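Local coordinates for GCN5-related N-acetyltransferase (PDB 2Q0Y), which probably transfers an acyl group, likely acetyl from acetyl-CoA, to an acceptor substrate, at residues Gly69-Glu74 with Arg87-Asn92. Sequence-based numbering, arbitrary orientation.
Sequences GLMVIE and RGYILN
R87 pairs with I73 through two backbone hydrogen bonds, I73 N to R87 O at 2.9 Å and R87 N to I73 O at 3.0 Å. I73 CG1, set between its own N and carbonyl carbon, lies 3.5 Å from R87 O and also touches R87 CG; R87 NE is hydrogen-bonded to H81, and R87 makes a cation-pi contact with W75 of the same chain. G88 faces V72 in a non-hydrogen-bonded pair, its CA approaching M71 O. At Y89 the bonds return: Y89 N to M71 O is 2.8 Å, and M71 N bonds to Y89 O. The Y89 ring has selenomethionine M71 SE at its edge, 4.4 Å from CD2, while Y89 CB meets I73 CG2; Y89 OH is hydrogen-bonded to H127, a magnesium ligand, and W75 of the second subunit meets the ring. I90, opposite L70, lies with L70 and V72 on the other face, where helix 104-118 covers I90 and L70. L91 closes the register with G69: L91 N to G69 O is nearly straight at the hydrogen (171°), G69 N to L91 O less so (138°). The end of L91 comes back toward the other strand, CD2 lying 3.7 Å from G69 O and 4.0 Å from M71 CG. Strand axes 4.6 Å apart and 150° between directions show antiparallel pairing; as consecutive strands, 63-74 and 86-95 form a hairpin inside the mixed GNAT sheet, 86-95 running parallel to 123-127 on its far side.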
ATOM      1  N   GLY A  69     -15.043   2.227  -3.617  1.00  8.86           N
ATOM      2  CA  GLY A  69     -14.501   2.951  -2.471  1.00 10.02           C
ATOM      3  C   GLY A  69     -13.211   3.655  -2.844  1.00 10.83           C
ATOM      4  O   GLY A  69     -12.455   3.168  -3.694  1.00 11.60           O
ATOM      5  N   LEU A  70     -12.937   4.777  -2.184  1.00 12.55           N
ATOM      6  CA  LEU A  70     -11.688   5.497  -2.381  1.00 14.34           C
ATOM      7  C   LEU A  70     -11.208   6.156  -1.094  1.00 14.48           C
ATOM      8  O   LEU A  70     -11.996   6.585  -0.262  1.00 14.90           O
ATOM      9  CB  LEU A  70     -11.807   6.525  -3.517  1.00 15.56           C
ATOM     10  CG  LEU A  70     -12.687   7.756  -3.392  1.00 22.10           C
ATOM     11  CD1 LEU A  70     -11.944   8.983  -2.797  1.00 27.97           C
ATOM     12  CD2 LEU A  70     -13.257   8.122  -4.787  1.00 21.89           C
HETATM   13  N   MSE A  71      -9.892   6.188  -0.957  1.00 13.90           N
HETATM   14  CA  MSE A  71      -9.216   6.788   0.171  1.00 14.84           C
HETATM   15  C   MSE A  71      -8.014   7.538  -0.351  1.00 13.55           C
HETATM   16  O   MSE A  71      -7.543   7.283  -1.453  1.00 12.71           O
HETATM   17  CB  MSE A  71      -8.756   5.703   1.140  1.00 15.13           C
HETATM   18  CG  MSE A  71      -9.864   4.768   1.596  1.00 17.21           C
HETATM   19 SE   MSE A  71      -9.121   3.338   2.660  0.75 21.20          SE
HETATM   20  CE  MSE A  71      -8.921   4.339   4.070  1.00 19.46           C
ATOM     21  N   VAL A  72      -7.550   8.493   0.439  1.00 13.05           N
ATOM     22  CA  VAL A  72      -6.270   9.147   0.187  1.00 13.36           C
ATOM     23  C   VAL A  72      -5.441   8.776   1.406  1.00 14.16           C
ATOM     24  O   VAL A  72      -5.742   9.201   2.523  1.00 15.35           O
ATOM     25  CB  VAL A  72      -6.421  10.659   0.030  1.00 14.50           C
ATOM     26  CG1 VAL A  72      -5.064  11.329  -0.168  1.00 18.78           C
ATOM     27  CG2 VAL A  72      -7.334  10.969  -1.143  1.00 16.37           C
ATOM     28  N   ILE A  73      -4.440   7.930   1.203  1.00 13.43           N
ATOM     29  CA  ILE A  73      -3.661   7.403   2.310  1.00 14.76           C
ATOM     30  C   ILE A  73      -2.350   8.143   2.470  1.00 14.78           C
ATOM     31  O   ILE A  73      -1.764   8.613   1.489  1.00 13.18           O
ATOM     32  CB  ILE A  73      -3.437   5.901   2.177  1.00 15.01           C
ATOM     33  CG1 ILE A  73      -2.609   5.560   0.950  1.00 13.01           C
ATOM     34  CG2 ILE A  73      -4.803   5.193   2.075  1.00 16.49           C
ATOM     35  CD1 ILE A  73      -2.278   4.074   0.832  1.00 17.08           C
ATOM     36  N   GLU A  74      -1.894   8.247   3.714  1.00 16.38           N
ATOM     37  CA  GLU A  74      -0.584   8.816   3.991  1.00 19.16           C
ATOM     38  C   GLU A  74       0.496   7.918   3.394  1.00 14.91           C
ATOM     39  O   GLU A  74       0.402   6.706   3.474  1.00 14.95           O
ATOM     40  CB  GLU A  74      -0.378   8.958   5.499  1.00 19.43           C
ATOM     41  CG  GLU A  74      -1.239  10.023   6.118  1.00 26.50           C
ATOM     42  CD  GLU A  74      -0.854  10.318   7.569  1.00 31.15           C
ATOM     43  OE1 GLU A  74      -0.064   9.536   8.158  1.00 44.70           O
ATOM     44  OE2 GLU A  74      -1.343  11.343   8.108  1.00 50.14           O
ATOM     45  N   ARG A  87      -1.030   9.066  -1.385  1.00 12.32           N
ATOM     46  CA  ARG A  87      -1.452   8.490  -2.644  1.00 13.80           C
ATOM     47  C   ARG A  87      -2.928   8.085  -2.573  1.00 12.88           C
ATOM     48  O   ARG A  87      -3.483   7.884  -1.488  1.00 13.35           O
ATOM     49  CB  ARG A  87      -0.524   7.347  -3.094  1.00 16.86           C
ATOM     50  CG  ARG A  87      -0.234   6.312  -2.100  1.00 18.98           C
ATOM     51  CD  ARG A  87       0.615   5.165  -2.709  1.00 16.07           C
ATOM     52  NE  ARG A  87       1.979   5.539  -3.095  1.00 13.37           N
ATOM     53  CZ  ARG A  87       2.901   4.675  -3.526  1.00 16.47           C
ATOM     54  NH1 ARG A  87       2.630   3.376  -3.592  1.00 13.99           N
ATOM     55  NH2 ARG A  87       4.108   5.084  -3.875  1.00 16.06           N
ATOM     56  N   GLY A  88      -3.566   8.041  -3.733  1.00 11.57           N
ATOM     57  CA  GLY A  88      -4.939   7.577  -3.835  1.00  9.80           C
ATOM     58  C   GLY A  88      -4.989   6.068  -3.721  1.00 11.15           C
ATOM     59  O   GLY A  88      -4.047   5.366  -4.112  1.00 13.27           O
ATOM     60  N   TYR A  89      -6.087   5.563  -3.165  1.00 11.50           N
ATOM     61  CA  TYR A  89      -6.304   4.128  -3.042  1.00 10.94           C
ATOM     62  C   TYR A  89      -7.757   3.812  -3.411  1.00  9.82           C
ATOM     63  O   TYR A  89      -8.680   4.439  -2.893  1.00 11.80           O
ATOM     64  CB  TYR A  89      -5.966   3.619  -1.624  1.00 12.72           C
ATOM     65  CG  TYR A  89      -6.072   2.111  -1.542  1.00 13.30           C
ATOM     66  CD1 TYR A  89      -5.289   1.308  -2.374  1.00 18.66           C
ATOM     67  CD2 TYR A  89      -6.937   1.483  -0.662  1.00 16.36           C
ATOM     68  CE1 TYR A  89      -5.381  -0.061  -2.351  1.00 21.36           C
ATOM     69  CE2 TYR A  89      -7.032   0.086  -0.634  1.00 15.86           C
ATOM     70  CZ  TYR A  89      -6.255  -0.679  -1.490  1.00 18.46           C
ATOM     71  OH  TYR A  89      -6.306  -2.087  -1.501  1.00 19.84           O
ATOM     72  N   ILE A  90      -7.933   2.872  -4.324  1.00 10.15           N
ATOM     73  CA  ILE A  90      -9.248   2.419  -4.759  1.00 12.06           C
ATOM     74  C   ILE A  90      -9.461   1.011  -4.225  1.00 12.18           C
ATOM     75  O   ILE A  90      -8.566   0.170  -4.294  1.00 10.40           O
ATOM     76  CB  ILE A  90      -9.379   2.450  -6.309  1.00 11.90           C
ATOM     77  CG1 ILE A  90      -9.219   3.888  -6.806  1.00 12.45           C
ATOM     78  CG2 ILE A  90     -10.713   1.839  -6.767  1.00 16.21           C
ATOM     79  CD1 ILE A  90      -9.238   4.044  -8.292  1.00 12.22           C
ATOM     80  N   LEU A  91     -10.649   0.767  -3.689  1.00 11.63           N
ATOM     81  CA  LEU A  91     -10.989  -0.528  -3.128  1.00 11.55           C
ATOM     82  C   LEU A  91     -12.486  -0.809  -3.204  1.00 10.80           C
ATOM     83  O   LEU A  91     -13.304   0.101  -3.420  1.00  9.89           O
ATOM     84  CB  LEU A  91     -10.503  -0.658  -1.673  1.00 11.05           C
ATOM     85  CG  LEU A  91     -11.189   0.159  -0.584  1.00 10.16           C
ATOM     86  CD1 LEU A  91     -10.830  -0.353   0.804  1.00 12.74           C
ATOM     87  CD2 LEU A  91     -10.907   1.656  -0.696  1.00 10.89           C
ATOM     88  N   ASN A  92     -12.829  -2.086  -3.025  1.00 10.66           N
ATOM     89  CA  ASN A  92     -14.215  -2.536  -2.938  1.00 11.23           C
ATOM     90  C   ASN A  92     -15.092  -2.248  -4.154  1.00 11.03           C
ATOM     91  O   ASN A  92     -16.302  -2.087  -4.017  1.00 12.46           O
ATOM     92  CB  ASN A  92     -14.900  -1.970  -1.684  1.00 11.08           C
ATOM     93  CG  ASN A  92     -14.288  -2.471  -0.405  1.00 12.41           C
ATOM     94  OD1 ASN A  92     -13.756  -3.578  -0.354  1.00 13.45           O
ATOM     95  ND2 ASN A  92     -14.356  -1.657   0.642  1.00 11.71           N
TER